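Local coordinates for hypothetical protein EF_2215 (Enterococcus faecalis, PDB 2NN5) that is of unknown function but belongs to the AHA1 (activator of Hsp90 ATPase homologue) family and binds magnesium ions in the crystal, at residues G77-I82 against K99-T104; R53-T58 against F112-Q117; Q34-G39 against K140-W145. All coordinates share one frame; numbering follows the deposited sequence.

Interaction 1: G77-I82 against K99-T104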
# COMPACT_ATOMS: atom_id res chain seq x y z
N GLY A 77 11.79 11.58 -8.63
CA GLY A 77 11.50 11.74 -7.20
C GLY A 77 11.80 10.44 -6.47
O GLY A 77 12.22 9.41 -7.08
N PHE A 78 11.50 10.48 -5.18
CA PHE A 78 11.77 9.34 -4.32
C PHE A 78 11.08 9.55 -2.97
O PHE A 78 10.87 10.69 -2.54
CB PHE A 78 13.28 9.08 -4.12
CG PHE A 78 14.04 10.20 -3.45
CD1 PHE A 78 14.44 10.09 -2.13
CD2 PHE A 78 14.47 11.27 -4.20
CE1 PHE A 78 15.23 11.06 -1.55
CE2 PHE A 78 15.25 12.28 -3.62
CZ PHE A 78 15.60 12.16 -2.27
N TRP A 79 10.78 8.43 -2.31
CA TRP A 79 10.42 8.41 -0.89
C TRP A 79 11.65 8.03 -0.10
O TRP A 79 12.63 7.49 -0.66
CB TRP A 79 9.37 7.37 -0.63
CG TRP A 79 7.96 7.81 -1.05
CD1 TRP A 79 7.50 9.07 -1.43
CD2 TRP A 79 6.80 6.94 -1.05
NE1 TRP A 79 6.10 9.01 -1.69
CE2 TRP A 79 5.67 7.72 -1.48
CE3 TRP A 79 6.61 5.56 -0.76
CZ2 TRP A 79 4.39 7.17 -1.55
CZ3 TRP A 79 5.29 5.01 -0.86
CH2 TRP A 79 4.23 5.83 -1.26
N ARG A 80 11.61 8.27 1.20
CA ARG A 80 12.64 7.71 2.09
C ARG A 80 11.94 6.87 3.14
O ARG A 80 10.83 7.25 3.59
CB ARG A 80 13.39 8.80 2.82
CG ARG A 80 14.13 9.78 1.96
CD ARG A 80 15.12 10.52 2.83
NE ARG A 80 15.81 11.59 2.11
CZ ARG A 80 15.35 12.83 2.01
NH1 ARG A 80 16.07 13.73 1.36
NH2 ARG A 80 14.18 13.17 2.58
N PHE A 81 12.58 5.78 3.54
CA PHE A 81 12.07 4.94 4.64
C PHE A 81 13.01 5.13 5.81
O PHE A 81 14.22 4.94 5.66
CB PHE A 81 12.01 3.48 4.20
CG PHE A 81 11.57 2.55 5.27
CD1 PHE A 81 10.23 2.18 5.37
CD2 PHE A 81 12.50 2.00 6.14
CE1 PHE A 81 9.81 1.31 6.34
CE2 PHE A 81 12.10 1.12 7.10
CZ PHE A 81 10.73 0.78 7.22
N ILE A 82 12.48 5.53 6.96
CA ILE A 82 13.33 5.89 8.09
C ILE A 82 12.90 5.11 9.33
O ILE A 82 11.71 5.17 9.76
CB ILE A 82 13.19 7.40 8.42
CG1 ILE A 82 13.44 8.25 7.17
CG2 ILE A 82 14.03 7.74 9.66
CD1 ILE A 82 14.80 8.17 6.63
N LYS A 99 -2.40 10.86 -10.82
CA LYS A 99 -2.80 9.73 -11.64
C LYS A 99 -2.13 8.43 -11.16
O LYS A 99 -2.81 7.45 -10.86
CB LYS A 99 -2.42 10.00 -13.12
CG LYS A 99 -3.17 11.16 -13.85
CD LYS A 99 -2.71 11.29 -15.32
CE LYS A 99 -1.64 12.40 -15.65
NZ LYS A 99 -1.45 13.68 -14.82
N TYR A 100 -0.80 8.41 -11.15
CA TYR A 100 -0.11 7.17 -10.73
C TYR A 100 1.28 7.41 -10.21
O TYR A 100 1.88 8.45 -10.49
CB TYR A 100 -0.07 6.09 -11.81
CG TYR A 100 0.53 6.54 -13.11
CD1 TYR A 100 -0.29 6.86 -14.22
CD2 TYR A 100 1.90 6.62 -13.27
CE1 TYR A 100 0.29 7.26 -15.47
CE2 TYR A 100 2.48 7.01 -14.50
CZ TYR A 100 1.68 7.33 -15.59
OH TYR A 100 2.31 7.74 -16.76
N LEU A 101 1.75 6.43 -9.43
CA LEU A 101 3.05 6.52 -8.77
C LEU A 101 3.59 5.12 -8.62
O LEU A 101 2.93 4.26 -8.04
CB LEU A 101 2.89 7.12 -7.35
CG LEU A 101 4.18 7.32 -6.58
CD1 LEU A 101 5.13 8.38 -7.24
CD2 LEU A 101 3.86 7.75 -5.14
N GLY A 102 4.79 4.88 -9.17
CA GLY A 102 5.47 3.62 -8.94
C GLY A 102 6.72 3.89 -8.13
O GLY A 102 7.43 4.86 -8.38
N VAL A 103 6.99 3.03 -7.16
CA VAL A 103 8.10 3.23 -6.19
C VAL A 103 8.85 1.94 -5.96
O VAL A 103 8.23 0.87 -5.89
CB VAL A 103 7.54 3.76 -4.80
CG1 VAL A 103 8.69 4.27 -3.96
CG2 VAL A 103 6.52 4.86 -4.97
N THR A 104 10.16 2.05 -5.89
CA THR A 104 10.92 0.85 -5.56
C THR A 104 10.63 0.46 -4.12
O THR A 104 10.41 1.26 -3.22
CB THR A 104 12.41 0.88 -6.02
OG1 THR A 104 13.35 0.56 -4.99
CG2 THR A 104 12.74 2.09 -6.85
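Trp79 on strand 78-83 meets Leu101 and Val103 on strand 100-105, and the contact is entirely apolar. The two methyls of Val103 both reach the six-membered ring. CG2 makes a CH-pi contact: it lies over one face, 4.2 Å from the centroid of the Trp79 six-membered ring and 9° off the ring normal. The other methyl, Val103 CG1, is 4.0 Å from Trp79 CE3. The Val103 and Trp79 side chains meet at about a right angle.

Leu101 touches the CZ2 corner of the six-membered ring with a single branch. Its CB is directed at the tryptophan, and CG stands anti to the backbone N (chi1 -177°). Leu101 CD2 approaches obliquely, 3.7 Å from Trp79 CZ2, and is also near Trp79 CE2.

The two strands are not neighbours. Strand 86-96 runs between them in the antiparallel sheet and pairs with Trp79 through the backbone of Met90. The tryptophan therefore reaches across a whole strand, on the inner face of the sheet that in the SRPBCC (helix-grip) fold packs against the long helix, here 138-157.

The indole has partners outside the two segments. Trp79 NE1 donates to the backbone oxygen of Leu55, a bond that should limit rotation of the ring. Phe92 meets the indole edge-to-face.

Interaction 2: R53-T58 against F112-Q117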
# COMPACT_ATOMS: atom_id res chain seq x y z
N ARG A 53 -2.41 13.78 -2.45
CA ARG A 53 -1.61 14.50 -1.45
C ARG A 53 -1.09 13.54 -0.40
O ARG A 53 -0.05 13.80 0.17
CB ARG A 53 -2.41 15.63 -0.78
CG ARG A 53 -2.93 16.65 -1.86
CD ARG A 53 -3.66 17.86 -1.25
NE ARG A 53 -2.75 18.52 -0.33
CZ ARG A 53 -3.12 19.41 0.60
NH1 ARG A 53 -2.20 19.92 1.42
NH2 ARG A 53 -4.41 19.78 0.69
N TYR A 54 -1.83 12.44 -0.12
CA TYR A 54 -1.38 11.49 0.88
C TYR A 54 -0.22 10.63 0.39
O TYR A 54 0.38 9.92 1.21
CB TYR A 54 -2.56 10.60 1.33
CG TYR A 54 -3.52 11.40 2.19
CD1 TYR A 54 -4.50 12.21 1.59
CD2 TYR A 54 -3.46 11.33 3.59
CE1 TYR A 54 -5.35 12.99 2.36
CE2 TYR A 54 -4.35 12.06 4.37
CZ TYR A 54 -5.29 12.89 3.75
OH TYR A 54 -6.15 13.66 4.52
N LEU A 55 0.09 10.71 -0.91
CA LEU A 55 1.25 9.99 -1.43
C LEU A 55 2.45 10.92 -1.63
O LEU A 55 3.52 10.44 -1.99
CB LEU A 55 0.95 9.37 -2.81
CG LEU A 55 -0.19 8.35 -2.80
CD1 LEU A 55 -0.60 7.93 -4.21
CD2 LEU A 55 0.22 7.15 -2.03
N THR A 56 2.23 12.25 -1.53
CA THR A 56 3.21 13.21 -2.01
C THR A 56 3.55 14.31 -1.01
O THR A 56 4.33 15.19 -1.34
CB THR A 56 2.76 13.88 -3.33
OG1 THR A 56 1.45 14.42 -3.14
CG2 THR A 56 2.76 12.84 -4.42
N GLU A 57 3.01 14.22 0.21
CA GLU A 57 3.30 15.22 1.28
C GLU A 57 3.63 14.53 2.56
O GLU A 57 2.87 13.64 3.01
CB GLU A 57 2.11 16.18 1.46
CG GLU A 57 1.70 16.89 0.16
CD GLU A 57 0.52 17.83 0.25
OE1 GLU A 57 0.10 18.22 1.37
OE2 GLU A 57 0.01 18.15 -0.83
N THR A 58 4.76 14.87 3.18
CA THR A 58 5.23 14.07 4.31
C THR A 58 4.21 14.04 5.46
O THR A 58 3.97 12.99 6.07
CB THR A 58 6.56 14.58 4.80
OG1 THR A 58 7.52 14.35 3.75
CG2 THR A 58 7.02 13.88 6.07
N PHE A 112 0.71 2.68 -7.33
CA PHE A 112 -0.57 3.28 -6.95
C PHE A 112 -1.20 3.86 -8.21
O PHE A 112 -0.59 4.67 -8.88
CB PHE A 112 -0.36 4.41 -5.93
CG PHE A 112 0.36 3.96 -4.68
CD1 PHE A 112 -0.35 3.57 -3.52
CD2 PHE A 112 1.78 3.94 -4.63
CE1 PHE A 112 0.35 3.17 -2.36
CE2 PHE A 112 2.47 3.50 -3.47
CZ PHE A 112 1.73 3.11 -2.34
N ASP A 113 -2.43 3.46 -8.49
CA ASP A 113 -3.18 3.94 -9.65
C ASP A 113 -4.50 4.54 -9.15
O ASP A 113 -5.32 3.85 -8.53
CB ASP A 113 -3.48 2.72 -10.52
CG ASP A 113 -3.95 3.07 -11.88
OD1 ASP A 113 -4.11 4.27 -12.18
OD2 ASP A 113 -4.10 2.10 -12.69
N LEU A 114 -4.65 5.84 -9.34
CA LEU A 114 -5.81 6.54 -8.81
C LEU A 114 -6.88 6.59 -9.91
O LEU A 114 -6.73 7.33 -10.84
CB LEU A 114 -5.39 7.96 -8.36
CG LEU A 114 -4.54 8.06 -7.07
CD1 LEU A 114 -3.09 7.52 -7.21
CD2 LEU A 114 -4.48 9.51 -6.54
N LYS A 115 -7.90 5.78 -9.76
CA LYS A 115 -8.96 5.70 -10.77
C LYS A 115 -10.20 6.47 -10.26
O LYS A 115 -10.79 6.12 -9.25
CB LYS A 115 -9.29 4.23 -11.05
CG LYS A 115 -8.14 3.45 -11.73
CD LYS A 115 -8.58 2.00 -12.06
CE LYS A 115 -7.42 1.14 -12.59
NZ LYS A 115 -7.75 -0.31 -12.82
N GLU A 116 -10.61 7.53 -10.97
CA GLU A 116 -11.79 8.31 -10.54
C GLU A 116 -13.04 7.46 -10.74
O GLU A 116 -13.24 6.88 -11.86
CB GLU A 116 -11.87 9.62 -11.35
CG GLU A 116 -12.99 10.53 -10.86
CD GLU A 116 -12.82 11.97 -11.28
OE1 GLU A 116 -11.65 12.47 -11.35
OE2 GLU A 116 -13.88 12.63 -11.48
N GLN A 117 -13.89 7.37 -9.71
CA GLN A 117 -15.16 6.66 -9.85
C GLN A 117 -16.26 7.69 -10.01
O GLN A 117 -17.22 7.46 -10.73
CB GLN A 117 -15.46 5.78 -8.65
CG GLN A 117 -14.32 4.82 -8.37
CD GLN A 117 -14.14 3.73 -9.43
OE1 GLN A 117 -14.90 2.73 -9.48
NE2 GLN A 117 -13.10 3.88 -10.25
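Leu55, near the end of helix 48-56, packs on Phe112 and Leu114 of strand 108-116. Its CB is directed at the strand. CG lies anti to the carbonyl carbon (chi1 -61°). From there both methyls reach Phe112, and CD1 also reaches Leu114.

CD2 goes to the aromatic ring. It sits over one face of Phe112, 4.0 Å from the ring centroid and 13° off the normal, a CH-pi contact. It is displaced toward the rim, where Leu55 CD2 is 3.9 Å from Phe112 CD1 and nearly as close to CE1.

CD1 reaches the root of the same residue. Leu55 CD1 is 3.9 Å from Phe112 CB. It also lies 3.9 Å from Leu114 CD1, where the two leucines run past each other in opposite directions. Leu114 was modelled in two conformers, and this touch is that of one of them.

Both partners have further neighbours. Phe126 of the adjoining strand meets the Phe112 ring edge-to-face, and Trp64 of helix 58-64 touches Leu55.

Within 53-58 a salt bridge spans the end of the helix, from Arg53 to Glu57. Arg53 grips the carboxylate side-on, one nitrogen to each oxygen. Arg53 NE to Glu57 OE2 is 2.8 Å with an N-H...O angle of 166°, and Arg53 NH1 to Glu57 OE1 is 2.9 Å. The two bonds should restrict rotation of both groups. Glu57 is also the N-cap residue of helix 58-64.

Tyr54 packs on Leu152, Val155 and Val156 of the long helix 138-157. Short helices 48-56 and 58-64, set between strand 35-44 and the later strands, together with that long helix are consistent with the SRPBCC (helix-grip) fold of the AHA1 family.

Interaction 3: Q34-G39 against K140-W145; sequences QTIYFG and KDIAGW
Strand 35-44 passes beside helix 138-157 with the CA atoms of Phe38 and Ile142 7.6 Å apart, the nearest CA pair of the two segments. This is the helix-grip arrangement of the SRPBCC fold, in which the curved antiparallel sheet holds a long helix, here 138-157, against its inner face.

Phe38 and Ile142 carry the contact. Phe38 extends its ring anti to its own backbone N (chi1 167°), which brings one face under the isoleucine. Ile142 uses both branches. Its longer branch runs along the root of the phenylalanine, with Ile142 CD1 4.0 Å from Phe38 CB and Ile142 CG1 4.1 Å from Phe38 CG. Ile36, two residues earlier on the strand, adds a looser touch: its CG2 lies 4.4 Å from Ile142 CD1.

Helix 168-182, which follows the long helix in the chain, covers this cluster as well, with Leu179 on Ile36 and Tyr175 on Ile142. Phe29 of the edge strand 28-32 meets the Phe38 ring.

The short branch of Ile142 lies over the ring. Ile142 CG2 is centred above Phe38 in a CH-pi contact, 3.6 Å from the ring centroid and 7° off the normal.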
# COMPACT_ATOMS: atom_id res chain seq x y z
N GLN A 34 8.76 -17.53 -10.17
CA GLN A 34 9.10 -17.31 -8.76
C GLN A 34 8.73 -15.94 -8.17
O GLN A 34 8.82 -15.77 -6.95
CB GLN A 34 10.57 -17.62 -8.48
CG GLN A 34 10.98 -19.04 -8.93
CD GLN A 34 12.35 -19.43 -8.39
OE1 GLN A 34 13.31 -18.65 -8.48
NE2 GLN A 34 12.44 -20.63 -7.83
N THR A 35 8.28 -15.01 -9.02
CA THR A 35 7.87 -13.67 -8.58
C THR A 35 6.37 -13.66 -8.27
O THR A 35 5.55 -14.16 -9.05
CB THR A 35 8.15 -12.61 -9.65
OG1 THR A 35 9.56 -12.58 -9.87
CG2 THR A 35 7.73 -11.19 -9.15
N ILE A 36 6.02 -13.10 -7.12
CA ILE A 36 4.61 -12.99 -6.72
C ILE A 36 4.13 -11.59 -7.08
O ILE A 36 4.85 -10.60 -6.84
CB ILE A 36 4.46 -13.27 -5.23
CG1 ILE A 36 4.64 -14.78 -5.01
CG2 ILE A 36 3.06 -12.87 -4.73
CD1 ILE A 36 4.70 -15.22 -3.61
N TYR A 37 2.96 -11.50 -7.70
CA TYR A 37 2.30 -10.22 -7.97
C TYR A 37 1.04 -10.13 -7.11
O TYR A 37 0.25 -11.09 -7.04
CB TYR A 37 1.93 -10.10 -9.45
CG TYR A 37 3.16 -10.12 -10.36
CD1 TYR A 37 3.70 -11.33 -10.83
CD2 TYR A 37 3.82 -8.92 -10.69
CE1 TYR A 37 4.84 -11.34 -11.63
CE2 TYR A 37 4.95 -8.91 -11.49
CZ TYR A 37 5.47 -10.13 -11.95
OH TYR A 37 6.57 -10.08 -12.77
N PHE A 38 0.85 -8.99 -6.48
CA PHE A 38 -0.29 -8.78 -5.60
C PHE A 38 -1.01 -7.52 -6.05
O PHE A 38 -0.36 -6.52 -6.41
CB PHE A 38 0.25 -8.59 -4.17
CG PHE A 38 -0.80 -8.05 -3.18
CD1 PHE A 38 -1.96 -8.79 -2.88
CD2 PHE A 38 -0.60 -6.84 -2.52
CE1 PHE A 38 -2.90 -8.32 -1.96
CE2 PHE A 38 -1.56 -6.33 -1.58
CZ PHE A 38 -2.69 -7.08 -1.31
N GLY A 39 -2.33 -7.56 -6.02
CA GLY A 39 -3.15 -6.38 -6.34
C GLY A 39 -4.26 -6.29 -5.32
O GLY A 39 -4.77 -7.31 -4.81
N LYS A 140 4.23 -11.48 4.71
CA LYS A 140 4.24 -10.46 5.77
C LYS A 140 4.28 -9.07 5.17
O LYS A 140 3.68 -8.14 5.72
CB LYS A 140 5.43 -10.60 6.73
CG LYS A 140 5.30 -11.74 7.69
CD LYS A 140 6.35 -11.72 8.81
CE LYS A 140 7.64 -10.94 8.51
NZ LYS A 140 7.62 -9.48 8.89
N ASP A 141 4.96 -8.91 4.05
CA ASP A 141 5.00 -7.60 3.41
C ASP A 141 3.62 -7.26 2.87
O ASP A 141 3.16 -6.11 3.08
CB ASP A 141 6.02 -7.60 2.29
CG ASP A 141 6.22 -6.22 1.72
OD1 ASP A 141 7.00 -5.44 2.33
OD2 ASP A 141 5.57 -5.90 0.70
N ILE A 142 2.95 -8.22 2.19
CA ILE A 142 1.57 -8.02 1.72
C ILE A 142 0.61 -7.71 2.87
O ILE A 142 -0.23 -6.78 2.74
CB ILE A 142 1.12 -9.24 0.91
CG1 ILE A 142 1.93 -9.29 -0.42
CG2 ILE A 142 -0.38 -9.16 0.63
CD1 ILE A 142 1.84 -10.65 -1.17
N ALA A 143 0.72 -8.42 3.99
CA ALA A 143 -0.12 -8.14 5.17
C ALA A 143 0.12 -6.70 5.59
O ALA A 143 -0.83 -5.97 5.87
CB ALA A 143 0.25 -9.10 6.29
N GLY A 144 1.39 -6.28 5.63
CA GLY A 144 1.68 -4.89 6.05
C GLY A 144 1.03 -3.87 5.13
O GLY A 144 0.46 -2.88 5.58
N TRP A 145 1.12 -4.09 3.81
CA TRP A 145 0.47 -3.18 2.88
C TRP A 145 -1.05 -3.16 3.04
O TRP A 145 -1.66 -2.09 2.99
CB TRP A 145 0.82 -3.53 1.42
CG TRP A 145 2.19 -2.99 1.09
CD1 TRP A 145 3.34 -3.68 0.85
CD2 TRP A 145 2.53 -1.59 1.05
NE1 TRP A 145 4.39 -2.79 0.64
CE2 TRP A 145 3.92 -1.51 0.75
CE3 TRP A 145 1.79 -0.39 1.14
CZ2 TRP A 145 4.58 -0.27 0.61
CZ3 TRP A 145 2.46 0.83 1.03
CH2 TRP A 145 3.82 0.88 0.75

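In the fold
All three contacts reach the same antiparallel sheet. They are nested along the chain: interaction 1 inside the loop closed by interaction 2, both inside that of interaction 3. Interactions 1 and 2, centres about 11 Å apart, touch through neighbouring strands 100-105 and 108-116; Leu101 O to Phe112 N, 2.8 Å, is a probable hydrogen bond. The centre of interaction 3 lies about 17 Å from that of interaction 1. It is about 20 Å from that of interaction 2, across the chain's centre. Interactions 2 and 3 join the sheet to helices 48-56 and 138-157; interaction 1 links two strands. Phe112 packs on Trp79 (CE2 to Trp79 CH2, 3.7 Å) and Trp145 (CZ to Trp145 CZ3, 4.1 Å), consistent with a shared apolar interior.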